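Local coordinates for protein ARF-like GTPase (PDB 4M9Q) that belongs to the ARF-like small GTPase family and holds phosphoaminophosphonic acid-guanylate ester and a magnesium ion in a P-loop nucleotide-binding fold, at residues A[119-123]-A[124-128]; A[160-163]-A[164-168]. All blocks are in the same frame, centred on the assembly; numbering follows the deposited sequence.

How the interactions relate
Along the chain the two contacts come in series, neither enclosing nor crossing the other. Interaction 1 is reached first: the loop that leaves strand 108-113 turns at residues 119-123 into helix 123-129, and the contact joins that turn to the first helical residues 124-128. The chain then passes through strand 139-143 before interaction 2, which lies wholly within helix 157-190 and links consecutive turns, 160-163 and 164-168. Their centres are about 20 Å apart and their nearest atoms about 11 Å. Interaction 1 packs against helix 87-99 and strand 139-143, whereas interaction 2 lies against strands 38-45, 48-55 and 74-80 of the central sheet.

Interaction 1: residues A[119-123]-A[124-128]; sequences TAAPA and AEVVK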
ATOM      1  N   THR A 119       1.623   4.526 -22.356  1.00 46.24           N
ATOM      2  CA  THR A 119       0.289   5.016 -21.983  1.00 46.10           C
ATOM      3  C   THR A 119       0.169   5.443 -20.517  1.00 45.02           C
ATOM      4  O   THR A 119      -0.891   5.760 -20.043  1.00 46.10           O
ATOM      5  CB  THR A 119      -0.760   3.939 -22.249  1.00 48.11           C
ATOM      6  OG1 THR A 119      -0.305   2.707 -21.651  1.00 48.02           O
ATOM      7  CG2 THR A 119      -1.014   3.804 -23.801  1.00 46.91           C
ATOM      8  N   ALA A 120       1.272   5.503 -19.793  1.00 44.71           N
ATOM      9  CA  ALA A 120       1.219   5.812 -18.368  1.00 41.55           C
ATOM     10  C   ALA A 120       0.577   7.173 -18.045  1.00 42.14           C
ATOM     11  O   ALA A 120       0.992   8.196 -18.556  1.00 45.30           O
ATOM     12  CB  ALA A 120       2.620   5.764 -17.809  1.00 40.04           C
ATOM     13  N   ALA A 121      -0.440   7.177 -17.191  1.00 39.96           N
ATOM     14  CA  ALA A 121      -1.109   8.406 -16.783  1.00 38.26           C
ATOM     15  C   ALA A 121      -0.295   9.170 -15.748  1.00 38.18           C
ATOM     16  O   ALA A 121       0.289   8.566 -14.818  1.00 35.43           O
ATOM     17  CB  ALA A 121      -2.465   8.098 -16.199  1.00 36.94           C
ATOM     18  N   PRO A 122      -0.266  10.503 -15.868  1.00 39.12           N
ATOM     19  CA  PRO A 122       0.438  11.268 -14.840  1.00 41.06           C
ATOM     20  C   PRO A 122      -0.327  11.312 -13.493  1.00 40.14           C
ATOM     21  O   PRO A 122      -1.469  10.830 -13.379  1.00 38.76           O
ATOM     22  CB  PRO A 122       0.610  12.642 -15.475  1.00 43.20           C
ATOM     23  CG  PRO A 122      -0.476  12.721 -16.482  1.00 45.34           C
ATOM     24  CD  PRO A 122      -0.869  11.346 -16.891  1.00 41.81           C
ATOM     25  N   ALA A 123       0.314  11.865 -12.476  1.00 41.65           N
ATOM     26  CA  ALA A 123      -0.290  11.948 -11.123  1.00 42.93           C
ATOM     27  C   ALA A 123      -1.667  12.598 -11.113  1.00 44.91           C
ATOM     28  O   ALA A 123      -2.596  12.076 -10.502  1.00 44.36           O
ATOM     29  CB  ALA A 123       0.633  12.695 -10.155  1.00 41.68           C
ATOM     30  N   ALA A 124      -1.800  13.702 -11.828  1.00 50.43           N
ATOM     31  CA  ALA A 124      -3.081  14.364 -11.969  1.00 53.21           C
ATOM     32  C   ALA A 124      -4.133  13.378 -12.424  1.00 52.48           C
ATOM     33  O   ALA A 124      -5.066  13.142 -11.671  1.00 53.34           O
ATOM     34  CB  ALA A 124      -2.972  15.547 -12.915  1.00 55.56           C
ATOM     35  N   GLU A 125      -3.967  12.772 -13.611  1.00 54.23           N
ATOM     36  CA  GLU A 125      -4.926  11.784 -14.137  1.00 54.06           C
ATOM     37  C   GLU A 125      -5.304  10.747 -13.081  1.00 47.99           C
ATOM     38  O   GLU A 125      -6.449  10.421 -12.915  1.00 50.04           O
ATOM     39  CB  GLU A 125      -4.362  11.035 -15.352  1.00 59.69           C
ATOM     40  CG  GLU A 125      -4.626  11.643 -16.712  1.00 69.92           C
ATOM     41  CD  GLU A 125      -4.445  10.618 -17.841  1.00 77.19           C
ATOM     42  OE1 GLU A 125      -5.039   9.505 -17.747  1.00 71.71           O
ATOM     43  OE2 GLU A 125      -3.724  10.944 -18.828  1.00 83.78           O
ATOM     44  N   VAL A 126      -4.333  10.204 -12.380  1.00 43.54           N
ATOM     45  CA  VAL A 126      -4.627   9.159 -11.390  1.00 42.31           C
ATOM     46  C   VAL A 126      -5.427   9.707 -10.186  1.00 42.26           C
ATOM     47  O   VAL A 126      -6.270   9.035  -9.620  1.00 44.26           O
ATOM     48  CB  VAL A 126      -3.327   8.452 -10.944  1.00 39.25           C
ATOM     49  CG1 VAL A 126      -3.532   7.599  -9.720  1.00 36.79           C
ATOM     50  CG2 VAL A 126      -2.767   7.617 -12.071  1.00 37.02           C
ATOM     51  N   VAL A 127      -5.214  10.948  -9.829  1.00 45.65           N
ATOM     52  CA  VAL A 127      -6.071  11.596  -8.836  1.00 49.92           C
ATOM     53  C   VAL A 127      -7.544  11.621  -9.236  1.00 54.97           C
ATOM     54  O   VAL A 127      -8.408  11.239  -8.429  1.00 54.99           O
ATOM     55  CB  VAL A 127      -5.616  13.048  -8.555  1.00 51.46           C
ATOM     56  CG1 VAL A 127      -6.716  13.863  -7.856  1.00 54.90           C
ATOM     57  CG2 VAL A 127      -4.338  13.032  -7.731  1.00 47.90           C
ATOM     58  N   LYS A 128      -7.820  12.059 -10.469  1.00 59.72           N
ATOM     59  CA  LYS A 128      -9.168  11.988 -11.029  1.00 62.20           C
ATOM     60  C   LYS A 128      -9.632  10.549 -11.035  1.00 57.78           C
ATOM     61  O   LYS A 128     -10.691  10.252 -10.516  1.00 58.33           O
ATOM     62  CB  LYS A 128      -9.271  12.578 -12.460  1.00 68.57           C
ATOM     63  CG  LYS A 128     -10.099  13.856 -12.516  1.00 78.77           C
ATOM     64  CD  LYS A 128     -10.647  14.201 -13.907  1.00 85.57           C
ATOM     65  CE  LYS A 128     -11.122  15.668 -13.961  1.00 91.22           C
ATOM     66  NZ  LYS A 128     -11.573  16.145 -15.308  1.00 88.59           N
TER
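Glu125 folds its side chain back over Ala121 and Pro122, the residues that lead into its helix. Its CB starts near Ala121 CB, at 3.6 Å, and also lies close to the carbonyl oxygen of Pro122. A first torsion of -90°, well off the staggered value, brings CG of Glu125 to the proline ring, 3.8 Å from Pro122 CD. From CG the chain runs on extended, crossing the proline side chain at a slant, and Glu125 CD faces both Ala121 CB, at 3.6 Å, and Pro122 CD. The two oxygens divide at the end: OE1 lies 3.3 Å from the methyl CB of Ala121, while OE2 is 3.5 Å from Pro122 CD. The carboxylate therefore meets carbon on both neighbours, and these approaches are van der Waals contacts.

The backbone beneath this side chain marks the start of helix 123-129 in the P-loop NTPase fold, with Pro122 at the N-cap position. Its carbonyl oxygen takes the amide of Val126 at 3.1 Å N to O, and the O of Ala123 takes the amide of Val127 at 2.9 Å; with these two bonds the helix enters its regular i to i+4 pattern. A negative carboxylate in the first turn is probably favoured by the helix dipole.

Val126 supplies an apolar contact to Ala121. Its CG2 points back along the chain to Ala121 CB, 4.2 Å away, and both side chains also pack on Phe87 of helix 87-99. On another face of the helix, Ala123 and Val127 both touch Val141 of strand 139-143, while the carbonyl oxygen of Ala121 accepts a hydrogen bond from Gln115 NE2.

Interaction 2: residues A[160-163]-A[164-168]; sequences DGLK and WLVGT
The Trp164 amide is bound by the carbonyl oxygen of Asp160, at 3.0 Å N to O. Three more i to i+4 bonds follow: Leu165 N to Gly161 O, Val166 N to Leu162 O at 2.8 Å, and Gly167 N to Lys163 O. All four carbonyls of residues 160-163 thus have an amide partner in the next turn.

The oxygen of Trp164 is gripped twice, by Thr168 N at 3.0 Å and by Thr168 OG1 at 2.8 Å, from opposite faces of the carbonyl plane. With a first torsion of -58°, the threonine hydroxyl turns back to this oxygen, and the same OG1 lies 3.5 Å above one face of the indole, offset toward its rim.

The polar ends of Asp160 and Lys163 find partners outside the segment: Asp160 OD2 is hydrogen-bonded to His156 ND1, and Lys163 NZ forms a salt bridge with Glu45 of strand 38-45. On the sheet-facing side the Leu162 and Val166 side chains cross at a slant, CD1 of the leucine 4.1 Å from CG2 of the valine, near Leu43 and Ile50. With the carbonyls of 160-164 and the amides of 164-168 paired along the helix, this part of helix 157-190 can present apolar side chains to the central sheet, and the bond from Lys163 to Glu45 adds a charged tie to strand 38-45 at one edge of the sheet.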
ATOM      1  N   ASP A 160      11.092   7.784  -1.961  1.00 41.09           N
ATOM      2  CA  ASP A 160      10.459   9.090  -1.764  1.00 41.65           C
ATOM      3  C   ASP A 160       9.040   8.908  -1.251  1.00 38.79           C
ATOM      4  O   ASP A 160       8.629   9.509  -0.260  1.00 42.30           O
ATOM      5  CB  ASP A 160      10.440   9.896  -3.025  1.00 44.78           C
ATOM      6  CG  ASP A 160      11.840  10.348  -3.469  1.00 56.39           C
ATOM      7  OD1 ASP A 160      12.825  10.226  -2.673  1.00 61.08           O
ATOM      8  OD2 ASP A 160      11.949  10.815  -4.644  1.00 64.09           O
ATOM      9  N   GLY A 161       8.302   8.022  -1.879  1.00 35.81           N
ATOM     10  CA  GLY A 161       6.932   7.748  -1.452  1.00 33.06           C
ATOM     11  C   GLY A 161       6.916   7.155  -0.062  1.00 32.17           C
ATOM     12  O   GLY A 161       6.187   7.619   0.795  1.00 32.57           O
ATOM     13  N   LEU A 162       7.783   6.177   0.191  1.00 31.57           N
ATOM     14  CA  LEU A 162       7.891   5.592   1.531  1.00 31.54           C
ATOM     15  C   LEU A 162       8.228   6.633   2.587  1.00 31.97           C
ATOM     16  O   LEU A 162       7.621   6.639   3.650  1.00 29.99           O
ATOM     17  CB  LEU A 162       8.894   4.438   1.548  1.00 31.85           C
ATOM     18  CG  LEU A 162       8.942   3.615   2.815  1.00 32.50           C
ATOM     19  CD1 LEU A 162       7.584   3.020   3.107  1.00 31.88           C
ATOM     20  CD2 LEU A 162       9.970   2.510   2.686  1.00 33.90           C
ATOM     21  N   LYS A 163       9.150   7.538   2.282  1.00 34.98           N
ATOM     22  CA  LYS A 163       9.568   8.560   3.258  1.00 38.52           C
ATOM     23  C   LYS A 163       8.433   9.536   3.569  1.00 36.17           C
ATOM     24  O   LYS A 163       8.296   9.980   4.691  1.00 35.98           O
ATOM     25  CB  LYS A 163      10.746   9.390   2.735  1.00 43.47           C
ATOM     26  CG  LYS A 163      12.108   8.787   3.005  1.00 48.75           C
ATOM     27  CD  LYS A 163      13.248   9.473   2.219  1.00 51.80           C
ATOM     28  CE  LYS A 163      14.605   9.019   2.757  1.00 56.57           C
ATOM     29  NZ  LYS A 163      14.940   9.612   4.119  1.00 59.16           N
ATOM     30  N   TRP A 164       7.648   9.897   2.557  1.00 34.33           N
ATOM     31  CA  TRP A 164       6.473  10.720   2.807  1.00 33.55           C
ATOM     32  C   TRP A 164       5.507   9.969   3.723  1.00 34.76           C
ATOM     33  O   TRP A 164       4.943  10.555   4.632  1.00 39.85           O
ATOM     34  CB  TRP A 164       5.785  11.075   1.516  1.00 31.07           C
ATOM     35  CG  TRP A 164       4.496  11.774   1.783  1.00 32.30           C
ATOM     36  CD1 TRP A 164       4.293  13.145   2.039  1.00 33.40           C
ATOM     37  CD2 TRP A 164       3.184  11.176   1.924  1.00 29.49           C
ATOM     38  NE1 TRP A 164       2.975  13.397   2.283  1.00 32.18           N
ATOM     39  CE2 TRP A 164       2.262  12.260   2.241  1.00 30.65           C
ATOM     40  CE3 TRP A 164       2.704   9.935   1.786  1.00 28.62           C
ATOM     41  CZ2 TRP A 164       0.936  12.052   2.405  1.00 30.73           C
ATOM     42  CZ3 TRP A 164       1.349   9.720   1.988  1.00 28.46           C
ATOM     43  CH2 TRP A 164       0.494  10.765   2.306  1.00 29.70           C
ATOM     44  N   LEU A 165       5.309   8.669   3.494  1.00 32.47           N
ATOM     45  CA  LEU A 165       4.355   7.904   4.296  1.00 35.23           C
ATOM     46  C   LEU A 165       4.839   7.853   5.736  1.00 36.43           C
ATOM     47  O   LEU A 165       4.079   8.136   6.668  1.00 35.29           O
ATOM     48  CB  LEU A 165       4.243   6.456   3.831  1.00 33.12           C
ATOM     49  CG  LEU A 165       2.901   5.790   3.598  1.00 31.76           C
ATOM     50  CD1 LEU A 165       3.040   4.289   3.782  1.00 29.91           C
ATOM     51  CD2 LEU A 165       1.807   6.368   4.410  1.00 33.58           C
ATOM     52  N   VAL A 166       6.108   7.482   5.885  1.00 35.84           N
ATOM     53  CA  VAL A 166       6.647   7.246   7.213  1.00 38.50           C
ATOM     54  C   VAL A 166       6.648   8.554   7.988  1.00 38.40           C
ATOM     55  O   VAL A 166       6.308   8.577   9.161  1.00 41.33           O
ATOM     56  CB  VAL A 166       8.035   6.570   7.167  1.00 37.85           C
ATOM     57  CG1 VAL A 166       8.639   6.590   8.556  1.00 37.39           C
ATOM     58  CG2 VAL A 166       7.876   5.130   6.628  1.00 33.90           C
ATOM     59  N   GLY A 167       6.983   9.634   7.316  1.00 38.19           N
ATOM     60  CA  GLY A 167       6.943  10.955   7.927  1.00 40.66           C
ATOM     61  C   GLY A 167       5.543  11.357   8.342  1.00 40.53           C
ATOM     62  O   GLY A 167       5.351  12.007   9.361  1.00 43.89           O
ATOM     63  N   THR A 168       4.551  10.965   7.564  1.00 36.81           N
ATOM     64  CA  THR A 168       3.194  11.271   7.951  1.00 36.26           C
ATOM     65  C   THR A 168       2.815  10.456   9.139  1.00 37.18           C
ATOM     66  O   THR A 168       2.249  11.005  10.081  1.00 41.45           O
ATOM     67  CB  THR A 168       2.229  11.023   6.798  1.00 33.83           C
ATOM     68  OG1 THR A 168       2.637  11.830   5.691  1.00 33.51           O
ATOM     69  CG2 THR A 168       0.873  11.397   7.120  1.00 32.51           C
TER